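Local coordinates for crystal protein (Bacillus thuringiensis serovar dakota, PDB 2ZTB) that recognises cancer cells as the activated form of the toxin parasporin-2 and, as in related aerolysin-type toxins, probably kills them by forming membrane pores, at residues C61-G66 / F120-K125; V71-D76 / S182-A187; T98-T103 / R170-T175; V160-P165 / T240-A245. All blocks are in the same frame, centred on the assembly; numbering follows the deposited sequence.

Contact 1: residues C61-G66 / F120-K125; sequences CYKNVG and FKFTSK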
loop_
_atom_site.group_PDB
_atom_site.type_symbol
_atom_site.label_atom_id
_atom_site.label_comp_id
_atom_site.label_asym_id
_atom_site.label_seq_id
_atom_site.Cartn_x
_atom_site.Cartn_y
_atom_site.Cartn_z
ATOM N N CYS A 61 21.297 10.803 -10.290
ATOM C CA CYS A 61 20.027 10.461 -10.917
ATOM C C CYS A 61 19.086 9.829 -9.890
ATOM O O CYS A 61 19.450 8.874 -9.193
ATOM C CB CYS A 61 20.255 9.533 -12.115
ATOM S SG CYS A 61 18.794 9.116 -13.043
ATOM N N TYR A 62 17.878 10.381 -9.819
ATOM C CA TYR A 62 16.936 10.068 -8.756
ATOM C C TYR A 62 15.618 9.597 -9.313
ATOM O O TYR A 62 15.191 10.044 -10.372
ATOM C CB TYR A 62 16.667 11.297 -7.881
ATOM C CG TYR A 62 17.897 11.977 -7.333
ATOM C CD1 TYR A 62 18.495 13.043 -8.019
ATOM C CD2 TYR A 62 18.465 11.571 -6.127
ATOM C CE1 TYR A 62 19.629 13.682 -7.522
ATOM C CE2 TYR A 62 19.602 12.214 -5.615
ATOM C CZ TYR A 62 20.174 13.260 -6.318
ATOM O OH TYR A 62 21.295 13.895 -5.809
ATOM N N LYS A 63 15.001 8.667 -8.592
ATOM C CA LYS A 63 13.596 8.322 -8.744
ATOM C C LYS A 63 12.822 8.999 -7.598
ATOM O O LYS A 63 13.347 9.177 -6.489
ATOM C CB LYS A 63 13.406 6.800 -8.734
ATOM C CG LYS A 63 14.077 6.052 -7.578
ATOM C CD LYS A 63 13.599 4.599 -7.562
ATOM C CE LYS A 63 14.035 3.856 -6.322
ATOM N NZ LYS A 63 15.480 3.508 -6.225
ATOM N N ASN A 64 11.590 9.404 -7.897
ATOM C CA ASN A 64 10.776 10.218 -7.006
ATOM C C ASN A 64 9.356 9.682 -7.001
ATOM O O ASN A 64 8.860 9.239 -8.030
ATOM C CB ASN A 64 10.704 11.676 -7.486
ATOM C CG ASN A 64 12.070 12.295 -7.756
ATOM O OD1 ASN A 64 12.648 12.131 -8.839
ATOM N ND2 ASN A 64 12.575 13.027 -6.787
ATOM N N VAL A 65 8.702 9.762 -5.845
ATOM C CA VAL A 65 7.266 9.537 -5.740
ATOM C C VAL A 65 6.642 10.912 -5.543
ATOM O O VAL A 65 7.111 11.706 -4.729
ATOM C CB VAL A 65 6.911 8.572 -4.565
ATOM C CG1 VAL A 65 5.409 8.294 -4.503
ATOM C CG2 VAL A 65 7.691 7.256 -4.683
ATOM N N GLY A 66 5.614 11.217 -6.323
ATOM C CA GLY A 66 4.921 12.491 -6.184
ATOM C C GLY A 66 3.830 12.382 -5.131
ATOM O O GLY A 66 3.815 11.454 -4.312
ATOM N N PHE A 120 9.668 -0.676 -9.685
ATOM C CA PHE A 120 10.625 0.136 -8.963
ATOM C C PHE A 120 10.950 -0.474 -7.606
ATOM O O PHE A 120 10.138 -1.212 -7.038
ATOM C CB PHE A 120 10.088 1.555 -8.788
ATOM C CG PHE A 120 10.094 2.361 -10.055
ATOM C CD1 PHE A 120 8.962 2.419 -10.860
ATOM C CD2 PHE A 120 11.245 3.039 -10.454
ATOM C CE1 PHE A 120 8.973 3.166 -12.050
ATOM C CE2 PHE A 120 11.272 3.784 -11.641
ATOM C CZ PHE A 120 10.133 3.856 -12.435
ATOM N N LYS A 121 12.151 -0.197 -7.109
ATOM C CA LYS A 121 12.587 -0.741 -5.826
ATOM C C LYS A 121 12.886 0.402 -4.866
ATOM O O LYS A 121 14.034 0.739 -4.640
ATOM C CB LYS A 121 13.821 -1.642 -6.009
ATOM C CG LYS A 121 13.649 -2.748 -7.047
ATOM C CD LYS A 121 14.882 -3.638 -7.142
ATOM C CE LYS A 121 14.657 -4.790 -8.103
ATOM N NZ LYS A 121 14.456 -4.281 -9.499
ATOM N N PHE A 122 11.840 1.013 -4.332
ATOM C CA PHE A 122 11.977 2.048 -3.307
ATOM C C PHE A 122 12.249 1.490 -1.931
ATOM O O PHE A 122 11.640 0.504 -1.514
ATOM C CB PHE A 122 10.740 2.924 -3.253
ATOM C CG PHE A 122 10.600 3.838 -4.432
ATOM C CD1 PHE A 122 9.865 3.453 -5.538
ATOM C CD2 PHE A 122 11.202 5.096 -4.425
ATOM C CE1 PHE A 122 9.719 4.304 -6.621
ATOM C CE2 PHE A 122 11.068 5.952 -5.510
ATOM C CZ PHE A 122 10.328 5.550 -6.615
ATOM N N THR A 123 13.169 2.157 -1.243
ATOM C CA THR A 123 13.641 1.801 0.081
ATOM C C THR A 123 12.901 2.607 1.152
ATOM O O THR A 123 12.618 2.092 2.237
ATOM C CB THR A 123 15.180 2.026 0.161
ATOM O OG1 THR A 123 15.848 0.860 -0.331
ATOM C CG2 THR A 123 15.666 2.317 1.578
ATOM N N SER A 124 12.571 3.859 0.838
ATOM C CA SER A 124 11.908 4.718 1.822
ATOM C C SER A 124 10.430 4.416 1.987
ATOM O O SER A 124 9.715 4.181 1.019
ATOM C CB SER A 124 12.146 6.213 1.558
ATOM O OG SER A 124 12.481 6.494 0.218
ATOM N N LYS A 125 9.986 4.416 3.235
ATOM C CA LYS A 125 8.605 4.095 3.555
ATOM C C LYS A 125 7.673 5.139 2.956
ATOM O O LYS A 125 8.020 6.316 2.860
ATOM C CB LYS A 125 8.420 4.017 5.066
ATOM C CG LYS A 125 9.339 3.023 5.768
ATOM C CD LYS A 125 8.873 1.578 5.634
ATOM C CE LYS A 125 9.799 0.669 6.429
ATOM N NZ LYS A 125 9.167 -0.622 6.799
#
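The two backbones stay well apart, Lys-63 and Phe-122 being the nearest pair at 8.5 Å between CA atoms, so strand residues 61-65 meet the irregular segment 120-125 mainly through side chains. The ring of Phe-122 lies between Lys-63 and Val-65, with a contact on each face. Over one lies the aliphatic chain of Lys-63, with CD 3.7 Å from the ring centroid and 22° off the normal; over the opposite face sits Val-65 CG2, whose distance to the centroid is 3.9 Å. Both are CH-pi contacts displaced toward the CE2-CZ rim. Lys-63 starts from the crowded chi1 position (50°), runs extended across the ring and bends at chi4 (-72°). Phe-120 flanks the same chain, its CD2 4.0 Å from Lys-63 CD. Lys-63 NZ, 5.2 Å from the centroid of the Phe-122 ring, can add at most a weak cation-pi attraction. Its strong partners lie beyond the ring: salt bridges to Glu-6 and Glu-12 and a hydrogen bond to the carbonyl of Tyr-7. The buried lysine thus divides its work, methylenes packing between phenylalanines while the ammonium is paired with two carboxylates, which would probably favour its charged state.

Contact 2: residues V71-D76 / S182-A187; sequences VNRPTD and SADFSA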
loop_
_atom_site.group_PDB
_atom_site.type_symbol
_atom_site.label_atom_id
_atom_site.label_comp_id
_atom_site.label_asym_id
_atom_site.label_seq_id
_atom_site.Cartn_x
_atom_site.Cartn_y
_atom_site.Cartn_z
ATOM N N VAL A 71 -8.763 7.903 -4.084
ATOM C CA VAL A 71 -10.094 7.824 -4.680
ATOM C C VAL A 71 -10.883 6.804 -3.884
ATOM O O VAL A 71 -10.486 5.644 -3.797
ATOM C CB VAL A 71 -10.055 7.406 -6.179
ATOM C CG1 VAL A 71 -11.455 7.427 -6.782
ATOM C CG2 VAL A 71 -9.136 8.315 -6.974
ATOM N N ASN A 72 -11.981 7.257 -3.289
ATOM C CA ASN A 72 -12.910 6.403 -2.560
ATOM C C ASN A 72 -13.546 5.327 -3.434
ATOM O O ASN A 72 -13.999 5.599 -4.547
ATOM C CB ASN A 72 -14.036 7.247 -1.954
ATOM C CG ASN A 72 -13.724 7.747 -0.551
ATOM O OD1 ASN A 72 -12.971 7.122 0.197
ATOM N ND2 ASN A 72 -14.332 8.875 -0.181
ATOM N N ARG A 73 -13.588 4.110 -2.906
ATOM C CA ARG A 73 -14.323 3.009 -3.519
ATOM C C ARG A 73 -15.651 2.867 -2.796
ATOM O O ARG A 73 -15.739 3.234 -1.627
ATOM C CB ARG A 73 -13.519 1.715 -3.381
ATOM C CG ARG A 73 -12.215 1.714 -4.141
ATOM C CD ARG A 73 -12.402 1.208 -5.568
ATOM N NE ARG A 73 -13.643 1.689 -6.183
ATOM C CZ ARG A 73 -13.962 1.557 -7.471
ATOM N NH1 ARG A 73 -13.121 0.957 -8.311
ATOM N NH2 ARG A 73 -15.125 2.030 -7.918
ATOM N N PRO A 74 -16.700 2.353 -3.482
ATOM C CA PRO A 74 -17.960 2.115 -2.759
ATOM C C PRO A 74 -17.749 1.221 -1.545
ATOM O O PRO A 74 -16.977 0.263 -1.615
ATOM C CB PRO A 74 -18.841 1.412 -3.796
ATOM C CG PRO A 74 -18.312 1.892 -5.117
ATOM C CD PRO A 74 -16.814 1.994 -4.909
ATOM N N THR A 75 -18.414 1.570 -0.443
ATOM C CA THR A 75 -18.362 0.831 0.816
ATOM C C THR A 75 -19.265 -0.406 0.734
ATOM O O THR A 75 -20.432 -0.301 0.345
ATOM C CB THR A 75 -18.844 1.740 1.985
ATOM O OG1 THR A 75 -17.875 2.760 2.248
ATOM C CG2 THR A 75 -19.128 0.936 3.275
ATOM N N ASP A 76 -18.732 -1.571 1.099
ATOM C CA ASP A 76 -19.549 -2.786 1.126
ATOM C C ASP A 76 -20.005 -3.104 2.547
ATOM O O ASP A 76 -19.185 -3.203 3.464
ATOM C CB ASP A 76 -18.828 -3.975 0.461
ATOM C CG ASP A 76 -18.841 -3.886 -1.080
ATOM O OD1 ASP A 76 -19.938 -3.694 -1.663
ATOM O OD2 ASP A 76 -17.766 -4.008 -1.712
ATOM N N SER A 182 -12.873 1.309 1.670
ATOM C CA SER A 182 -11.585 1.394 0.997
ATOM C C SER A 182 -11.430 2.595 0.085
ATOM O O SER A 182 -12.403 3.205 -0.342
ATOM C CB SER A 182 -11.265 0.097 0.239
ATOM O OG SER A 182 -12.188 -0.088 -0.807
ATOM N N ALA A 183 -10.171 2.915 -0.186
ATOM C CA ALA A 183 -9.807 3.921 -1.150
ATOM C C ALA A 183 -8.616 3.417 -1.938
ATOM O O ALA A 183 -7.654 2.907 -1.362
ATOM C CB ALA A 183 -9.470 5.234 -0.447
ATOM N N ASP A 184 -8.687 3.549 -3.255
ATOM C CA ASP A 184 -7.502 3.392 -4.099
ATOM C C ASP A 184 -6.648 4.641 -4.046
ATOM O O ASP A 184 -7.154 5.756 -3.854
ATOM C CB ASP A 184 -7.885 3.111 -5.555
ATOM C CG ASP A 184 -8.508 1.749 -5.735
ATOM O OD1 ASP A 184 -8.189 0.838 -4.947
ATOM O OD2 ASP A 184 -9.320 1.589 -6.659
ATOM N N PHE A 185 -5.347 4.460 -4.218
ATOM C CA PHE A 185 -4.459 5.608 -4.349
ATOM C C PHE A 185 -3.435 5.400 -5.464
ATOM O O PHE A 185 -3.198 4.282 -5.912
ATOM C CB PHE A 185 -3.803 5.972 -3.002
ATOM C CG PHE A 185 -2.971 4.869 -2.394
ATOM C CD1 PHE A 185 -1.648 4.646 -2.821
ATOM C CD2 PHE A 185 -3.491 4.069 -1.376
ATOM C CE1 PHE A 185 -0.866 3.629 -2.251
ATOM C CE2 PHE A 185 -2.719 3.040 -0.796
ATOM C CZ PHE A 185 -1.399 2.817 -1.240
ATOM N N SER A 186 -2.877 6.497 -5.952
ATOM C CA SER A 186 -1.808 6.437 -6.942
ATOM C C SER A 186 -0.928 7.656 -6.749
ATOM O O SER A 186 -1.321 8.608 -6.081
ATOM C CB SER A 186 -2.356 6.363 -8.373
ATOM O OG SER A 186 -3.144 7.493 -8.688
ATOM N N ALA A 187 0.280 7.584 -7.292
ATOM C CA ALA A 187 1.228 8.687 -7.292
ATOM C C ALA A 187 2.111 8.523 -8.529
ATOM O O ALA A 187 2.464 7.395 -8.892
ATOM C CB ALA A 187 2.074 8.659 -6.036
HETATM O O HOH W 1 -14.899 -0.669 -0.196
#
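Two fairly straight backbone bonds anchor this pairing. Val-71 N donates to Asp-184 O over 2.7 Å, approaching nearly along the C=O axis, with an N-H...O angle of 163°. Two residues on, Arg-73 N reaches Ser-182 O at 3.0 Å and 166°, although here the donor stands above the carbonyl plane. The return bond from Asp-184 N to Val-71 O is weak and bent, and Ala-183 CA comes within 3.2 Å of that same Val-71 O in a CA-H...O contact. A water accepts from Ser-182 OG and donates to Pro-74 O, linking the two segments beside the Arg-73 to Ser-182 bond.

Around this frame the side chains pack lightly. Arg-73, bent at chi2 and chi3, crosses Asp-184 obliquely and lays its CD 3.3 Å from Asp-184 OD2, the guanidinium and carboxylate planes lying 78° apart. Arg-73 NH1 remains 4.2 Å from Asp-184 OD2, beyond a salt bridge, so the opposite charges are merely neighbours, and Asp-184 OD1 is instead bonded to Thr-229. Arg-73 CB also rests against Ser-182 OG. On the face carrying Asn-72 and Ala-183, the Asn-72 amide oxygen lies near the Ala-183 methyl and is bonded by Lys-130.

Val-71 with Asp-184 is a hydrogen-bonded antiparallel pair and Asn-72 with Ala-183 a non-hydrogen-bonded one, the register of neighbouring strands in the long antiparallel sheet of an elongated, aerolysin-like toxin; 182-187 is flanked on its other edge by strand 223-247.

Contact 3: residues T98-T103 / R170-T175; sequences TTITIT and RTIQLT. With EDO (1,2-ethanediol), chain G.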
loop_
_atom_site.group_PDB
_atom_site.type_symbol
_atom_site.label_atom_id
_atom_site.label_comp_id
_atom_site.label_asym_id
_atom_site.label_seq_id
_atom_site.Cartn_x
_atom_site.Cartn_y
_atom_site.Cartn_z
ATOM N N THR A 98 -35.699 -11.670 33.771
ATOM C CA THR A 98 -34.331 -11.525 34.240
ATOM C C THR A 98 -33.526 -10.566 33.356
ATOM O O THR A 98 -33.779 -10.448 32.158
ATOM C CB THR A 98 -33.628 -12.901 34.360
ATOM O OG1 THR A 98 -32.395 -12.748 35.066
ATOM C CG2 THR A 98 -33.359 -13.518 32.988
ATOM N N THR A 99 -32.579 -9.872 33.973
ATOM C CA THR A 99 -31.686 -8.984 33.259
ATOM C C THR A 99 -30.339 -9.682 33.063
ATOM O O THR A 99 -29.671 -10.066 34.024
ATOM C CB THR A 99 -31.528 -7.623 33.975
ATOM O OG1 THR A 99 -32.825 -7.070 34.232
ATOM C CG2 THR A 99 -30.742 -6.645 33.113
ATOM N N ILE A 100 -29.972 -9.874 31.803
ATOM C CA ILE A 100 -28.703 -10.498 31.465
ATOM C C ILE A 100 -27.819 -9.526 30.693
ATOM O O ILE A 100 -28.295 -8.503 30.196
ATOM C CB ILE A 100 -28.883 -11.832 30.679
ATOM C CG1 ILE A 100 -29.528 -11.584 29.305
ATOM C CG2 ILE A 100 -29.667 -12.876 31.529
ATOM C CD1 ILE A 100 -29.092 -12.568 28.224
ATOM N N THR A 101 -26.530 -9.847 30.640
ATOM C CA THR A 101 -25.569 -9.142 29.830
ATOM C C THR A 101 -25.054 -10.086 28.740
ATOM O O THR A 101 -24.610 -11.187 29.025
ATOM C CB THR A 101 -24.400 -8.595 30.688
ATOM O OG1 THR A 101 -24.909 -7.653 31.643
ATOM C CG2 THR A 101 -23.362 -7.907 29.811
ATOM N N ILE A 102 -25.154 -9.645 27.492
ATOM C CA ILE A 102 -24.641 -10.381 26.349
ATOM C C ILE A 102 -23.401 -9.620 25.807
ATOM O O ILE A 102 -23.426 -8.401 25.677
ATOM C CB ILE A 102 -25.774 -10.656 25.271
ATOM C CG1 ILE A 102 -25.244 -11.506 24.109
ATOM C CG2 ILE A 102 -26.362 -9.355 24.680
ATOM C CD1 ILE A 102 -26.338 -12.310 23.357
ATOM N N THR A 103 -22.320 -10.353 25.538
ATOM C CA THR A 103 -21.025 -9.781 25.197
ATOM C C THR A 103 -20.470 -10.423 23.940
ATOM O O THR A 103 -20.513 -11.641 23.789
ATOM C CB THR A 103 -19.997 -9.934 26.358
ATOM O OG1 THR A 103 -20.561 -9.440 27.575
ATOM C CG2 THR A 103 -18.716 -9.141 26.078
ATOM N N ARG A 170 -35.610 -19.065 25.270
ATOM C CA ARG A 170 -35.647 -17.805 24.544
ATOM C C ARG A 170 -34.229 -17.365 24.211
ATOM O O ARG A 170 -33.401 -17.203 25.111
ATOM C CB ARG A 170 -36.378 -16.743 25.380
ATOM C CG ARG A 170 -36.902 -15.593 24.557
ATOM C CD ARG A 170 -38.062 -14.856 25.219
ATOM N NE ARG A 170 -38.526 -13.811 24.309
ATOM C CZ ARG A 170 -39.264 -12.760 24.650
ATOM N NH1 ARG A 170 -39.662 -12.571 25.905
ATOM N NH2 ARG A 170 -39.602 -11.885 23.712
ATOM N N THR A 171 -33.966 -17.176 22.918
ATOM C CA THR A 171 -32.647 -16.786 22.414
ATOM C C THR A 171 -32.487 -15.260 22.277
ATOM O O THR A 171 -33.403 -14.558 21.822
ATOM C CB THR A 171 -32.338 -17.478 21.052
ATOM O OG1 THR A 171 -32.397 -18.895 21.217
ATOM C CG2 THR A 171 -30.965 -17.135 20.555
ATOM N N ILE A 172 -31.321 -14.771 22.692
ATOM C CA ILE A 172 -30.937 -13.366 22.575
ATOM C C ILE A 172 -29.650 -13.293 21.754
ATOM O O ILE A 172 -28.713 -14.040 22.009
ATOM C CB ILE A 172 -30.706 -12.714 23.966
ATOM C CG1 ILE A 172 -31.984 -12.763 24.815
ATOM C CG2 ILE A 172 -30.202 -11.279 23.836
ATOM C CD1 ILE A 172 -31.992 -13.868 25.843
ATOM N N GLN A 173 -29.620 -12.410 20.758
ATOM C CA GLN A 173 -28.425 -12.210 19.950
ATOM C C GLN A 173 -27.907 -10.791 20.037
ATOM O O GLN A 173 -28.677 -9.852 20.204
ATOM C CB GLN A 173 -28.678 -12.575 18.477
ATOM C CG GLN A 173 -29.322 -13.965 18.284
ATOM C CD GLN A 173 -29.824 -14.191 16.869
ATOM O OE1 GLN A 173 -30.411 -13.298 16.259
ATOM N NE2 GLN A 173 -29.610 -15.396 16.346
ATOM N N LEU A 174 -26.584 -10.653 19.928
ATOM C CA LEU A 174 -25.969 -9.366 19.665
ATOM C C LEU A 174 -25.561 -9.367 18.203
ATOM O O LEU A 174 -24.816 -10.243 17.758
ATOM C CB LEU A 174 -24.761 -9.122 20.576
ATOM C CG LEU A 174 -24.008 -7.789 20.402
ATOM C CD1 LEU A 174 -24.863 -6.594 20.775
ATOM C CD2 LEU A 174 -22.747 -7.801 21.225
ATOM N N THR A 175 -26.065 -8.399 17.446
ATOM C CA THR A 175 -25.792 -8.356 16.020
ATOM C C THR A 175 -25.146 -7.042 15.618
ATOM O O THR A 175 -25.278 -6.049 16.315
ATOM C CB THR A 175 -27.060 -8.567 15.178
ATOM O OG1 THR A 175 -27.863 -7.375 15.214
ATOM C CG2 THR A 175 -27.878 -9.781 15.693
HETATM C C1 EDO G . -21.582 -13.943 26.916
HETATM O O1 EDO G . -22.437 -13.324 25.943
HETATM C C2 EDO G . -20.767 -15.042 26.240
HETATM O O2 EDO G . -19.634 -15.418 27.039
#
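Strands 96-116 and 168-199 meet near one end of the elongated beta-structure face to face, not as paired neighbours, consistent with a curled antiparallel sheet. The axes of 98-103 and 170-175 approach to 7.4 Å and their N-to-C directions differ by 42°, a geometry of packing between layers. The backbone bonds of both segments go to other strands, with Ile-100 pairing with Val-160 and Thr-171 with Gln-243.

Ile-102 carries the contact. Its CG1 is anti to the backbone N (chi1 -177°) and sends CD1 onto the opposing main chain, 3.2 Å from the carbonyl O of Ile-172. Ile-102 CD1 also lies 4.0 Å from Ile-172 CG2, while Ile-102 CG1 meets Leu-174 CB at 4.3 Å. Farther along, Ile-100 and Ile-172 reach for each other tip to tip, their CD1 atoms 4.0 Å apart. For this, Ile-100 holds CG1 in the crowded position between backbone N and carbonyl carbon, whereas Ile-172 CG1 is anti to its carbonyl carbon. Ile-172 therefore offers two branches: CG2 to Ile-102 and CD1 to Ile-100.

Beside this packing, Thr-103 N donates a nearly straight bond (3.0 Å, 170°) to O1 of a 1,2-ethanediol, probably from the crystallisation liquor, which also bonds to Asp-86. The Thr-103 hydroxyl turns elsewhere, to Ser-157.

The side-chain contacts are apolar, though the methyl of Ile-102 also rests on a carbonyl oxygen: four aliphatic side chains join the strands by dispersion and exclusion of water, and directional bonding is left to each strand's sheet neighbours.

Contact 4: residues V160-P165 / T240-A245; sequences VTVTVP and TIVQPA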
loop_
_atom_site.group_PDB
_atom_site.type_symbol
_atom_site.label_atom_id
_atom_site.label_comp_id
_atom_site.label_asym_id
_atom_site.label_seq_id
_atom_site.Cartn_x
_atom_site.Cartn_y
_atom_site.Cartn_z
ATOM N N VAL A 160 -29.911 -6.601 28.907
ATOM C CA VAL A 160 -31.249 -6.746 28.347
ATOM C C VAL A 160 -32.153 -7.487 29.345
ATOM O O VAL A 160 -31.732 -8.440 29.998
ATOM C CB VAL A 160 -31.219 -7.397 26.914
ATOM C CG1 VAL A 160 -30.604 -8.786 26.935
ATOM C CG2 VAL A 160 -32.601 -7.421 26.267
ATOM N N THR A 161 -33.382 -6.994 29.490
ATOM C CA THR A 161 -34.361 -7.587 30.386
ATOM C C THR A 161 -35.338 -8.431 29.575
ATOM O O THR A 161 -35.964 -7.940 28.634
ATOM C CB THR A 161 -35.068 -6.496 31.213
ATOM O OG1 THR A 161 -34.087 -5.825 32.016
ATOM C CG2 THR A 161 -36.154 -7.081 32.127
ATOM N N VAL A 162 -35.441 -9.709 29.926
ATOM C CA VAL A 162 -36.275 -10.638 29.160
ATOM C C VAL A 162 -37.165 -11.534 30.027
ATOM O O VAL A 162 -36.758 -12.006 31.099
ATOM C CB VAL A 162 -35.462 -11.414 28.014
ATOM C CG1 VAL A 162 -33.953 -11.260 28.169
ATOM C CG2 VAL A 162 -35.876 -12.882 27.873
ATOM N N THR A 163 -38.401 -11.719 29.573
ATOM C CA THR A 163 -39.337 -12.650 30.202
ATOM C C THR A 163 -39.353 -13.934 29.388
ATOM O O THR A 163 -39.540 -13.906 28.165
ATOM C CB THR A 163 -40.768 -12.073 30.268
ATOM O OG1 THR A 163 -40.745 -10.796 30.919
ATOM C CG2 THR A 163 -41.716 -13.018 31.037
ATOM N N VAL A 164 -39.128 -15.058 30.056
ATOM C CA VAL A 164 -39.244 -16.349 29.383
ATOM C C VAL A 164 -40.428 -17.123 29.979
ATOM O O VAL A 164 -40.456 -17.395 31.189
ATOM C CB VAL A 164 -37.880 -17.147 29.287
ATOM C CG1 VAL A 164 -37.179 -17.242 30.630
ATOM C CG2 VAL A 164 -38.082 -18.529 28.656
ATOM N N PRO A 165 -41.446 -17.403 29.135
ATOM C CA PRO A 165 -42.659 -18.114 29.546
ATOM C C PRO A 165 -42.391 -19.501 30.140
ATOM O O PRO A 165 -41.262 -20.012 30.067
ATOM C CB PRO A 165 -43.483 -18.220 28.252
ATOM C CG PRO A 165 -42.592 -17.823 27.152
ATOM C CD PRO A 165 -41.496 -16.991 27.720
ATOM N N THR A 240 -29.544 -5.515 19.811
ATOM C CA THR A 240 -29.989 -6.641 20.604
ATOM C C THR A 240 -31.235 -7.176 19.917
ATOM O O THR A 240 -32.143 -6.410 19.568
ATOM C CB THR A 240 -30.312 -6.204 22.052
ATOM O OG1 THR A 240 -29.147 -5.592 22.605
ATOM C CG2 THR A 240 -30.689 -7.384 22.922
ATOM N N ILE A 241 -31.238 -8.486 19.682
ATOM C CA ILE A 241 -32.397 -9.179 19.122
ATOM C C ILE A 241 -32.846 -10.230 20.119
ATOM O O ILE A 241 -32.115 -11.179 20.406
ATOM C CB ILE A 241 -32.101 -9.870 17.756
ATOM C CG1 ILE A 241 -31.295 -8.962 16.813
ATOM C CG2 ILE A 241 -33.400 -10.368 17.107
ATOM C CD1 ILE A 241 -32.048 -7.761 16.252
ATOM N N VAL A 242 -34.043 -10.030 20.666
ATOM C CA VAL A 242 -34.676 -11.035 21.493
ATOM C C VAL A 242 -35.717 -11.744 20.628
ATOM O O VAL A 242 -36.703 -11.131 20.200
ATOM C CB VAL A 242 -35.343 -10.433 22.772
ATOM C CG1 VAL A 242 -35.833 -11.544 23.682
ATOM C CG2 VAL A 242 -34.372 -9.487 23.525
ATOM N N GLN A 243 -35.487 -13.029 20.366
ATOM C CA GLN A 243 -36.399 -13.827 19.539
ATOM C C GLN A 243 -37.592 -14.393 20.325
ATOM O O GLN A 243 -37.518 -14.513 21.552
ATOM C CB GLN A 243 -35.632 -14.915 18.788
ATOM C CG GLN A 243 -34.960 -14.382 17.540
ATOM C CD GLN A 243 -33.748 -15.178 17.147
ATOM O OE1 GLN A 243 -32.942 -14.736 16.313
ATOM N NE2 GLN A 243 -33.591 -16.358 17.749
ATOM N N PRO A 244 -38.704 -14.707 19.627
ATOM C CA PRO A 244 -39.876 -15.222 20.341
ATOM C C PRO A 244 -39.539 -16.482 21.130
ATOM O O PRO A 244 -38.747 -17.305 20.665
ATOM C CB PRO A 244 -40.867 -15.551 19.216
ATOM C CG PRO A 244 -40.440 -14.731 18.065
ATOM C CD PRO A 244 -38.949 -14.603 18.177
ATOM N N ALA A 245 -40.110 -16.602 22.321
ATOM C CA ALA A 245 -39.991 -17.821 23.118
ATOM C C ALA A 245 -40.489 -19.022 22.327
ATOM O O ALA A 245 -41.557 -18.978 21.709
ATOM C CB ALA A 245 -40.765 -17.693 24.402
#
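With CG1 in the crowded position (chi1 60°), Val-160 holds CG2 anti to the backbone N and directs it toward Thr-240 and Val-242 of the facing strand. Thr-240 CG2 lies 3.9 Å from Val-160 CG2, the two side chains sliding past each other in opposite directions, while Val-242 comes tip to tip, its own CG2 also 3.9 Å from Val-160 CG2. Thr-240 is turned so that its methyl is anti to the backbone N and faces the valine; its hydroxyl, beside the backbone N, is bonded to Lys-158. Val-242 uses its second branch as well: CG1, anti to the backbone N, lies 4.3 Å from CB of Val-162, whose chi1 of 13° is close to eclipsed.

Segments 160-164 and 240-242 run almost parallel, at 5° with axes 9.5 Å apart, but face each other without pairing, consistent with a curled sheet of the long antiparallel strands expected of an aerolysin-like toxin. Val-160 and Val-162 pair instead with Ile-100 and Thr-98 of strand 96-116, and Ile-241 with Gln-173 of strand 168-199. The matched CA pairs, Val-160 with Thr-240 and Val-162 with Val-242, each stand 7.8 Å apart, which puts the touching methyls roughly midway between the backbones.

Farther along, the segments meet again, where the Pro-165 ring is turned with CG and CD against the methyl of Ala-245. Here CG of Pro-165 comes within 3.3 Å of CB of Ala-245.

Contact 1 is the buried one, contacts 2 and 3 are partly buried, and contact 4 lies at the surface. Contacts 1 and 2 share strand 61-90 and touch where Val-65 packs on Ala-187, yet one builds on an aromatic ring and a salt-bridged lysine, the other on backbone bonding between adjacent strands. Contacts 3 and 4, their centres about 8 Å apart, lie toward the far end of the molecule, about 54 and 60 Å from contact 1 between centres. Both join facing strands by aliphatic packing, and they are tied together by Gln-173 N to Ile-241 O and Arg-170 NH1 to Thr-163 O. Strand 168-199 runs through contacts 2 and 3.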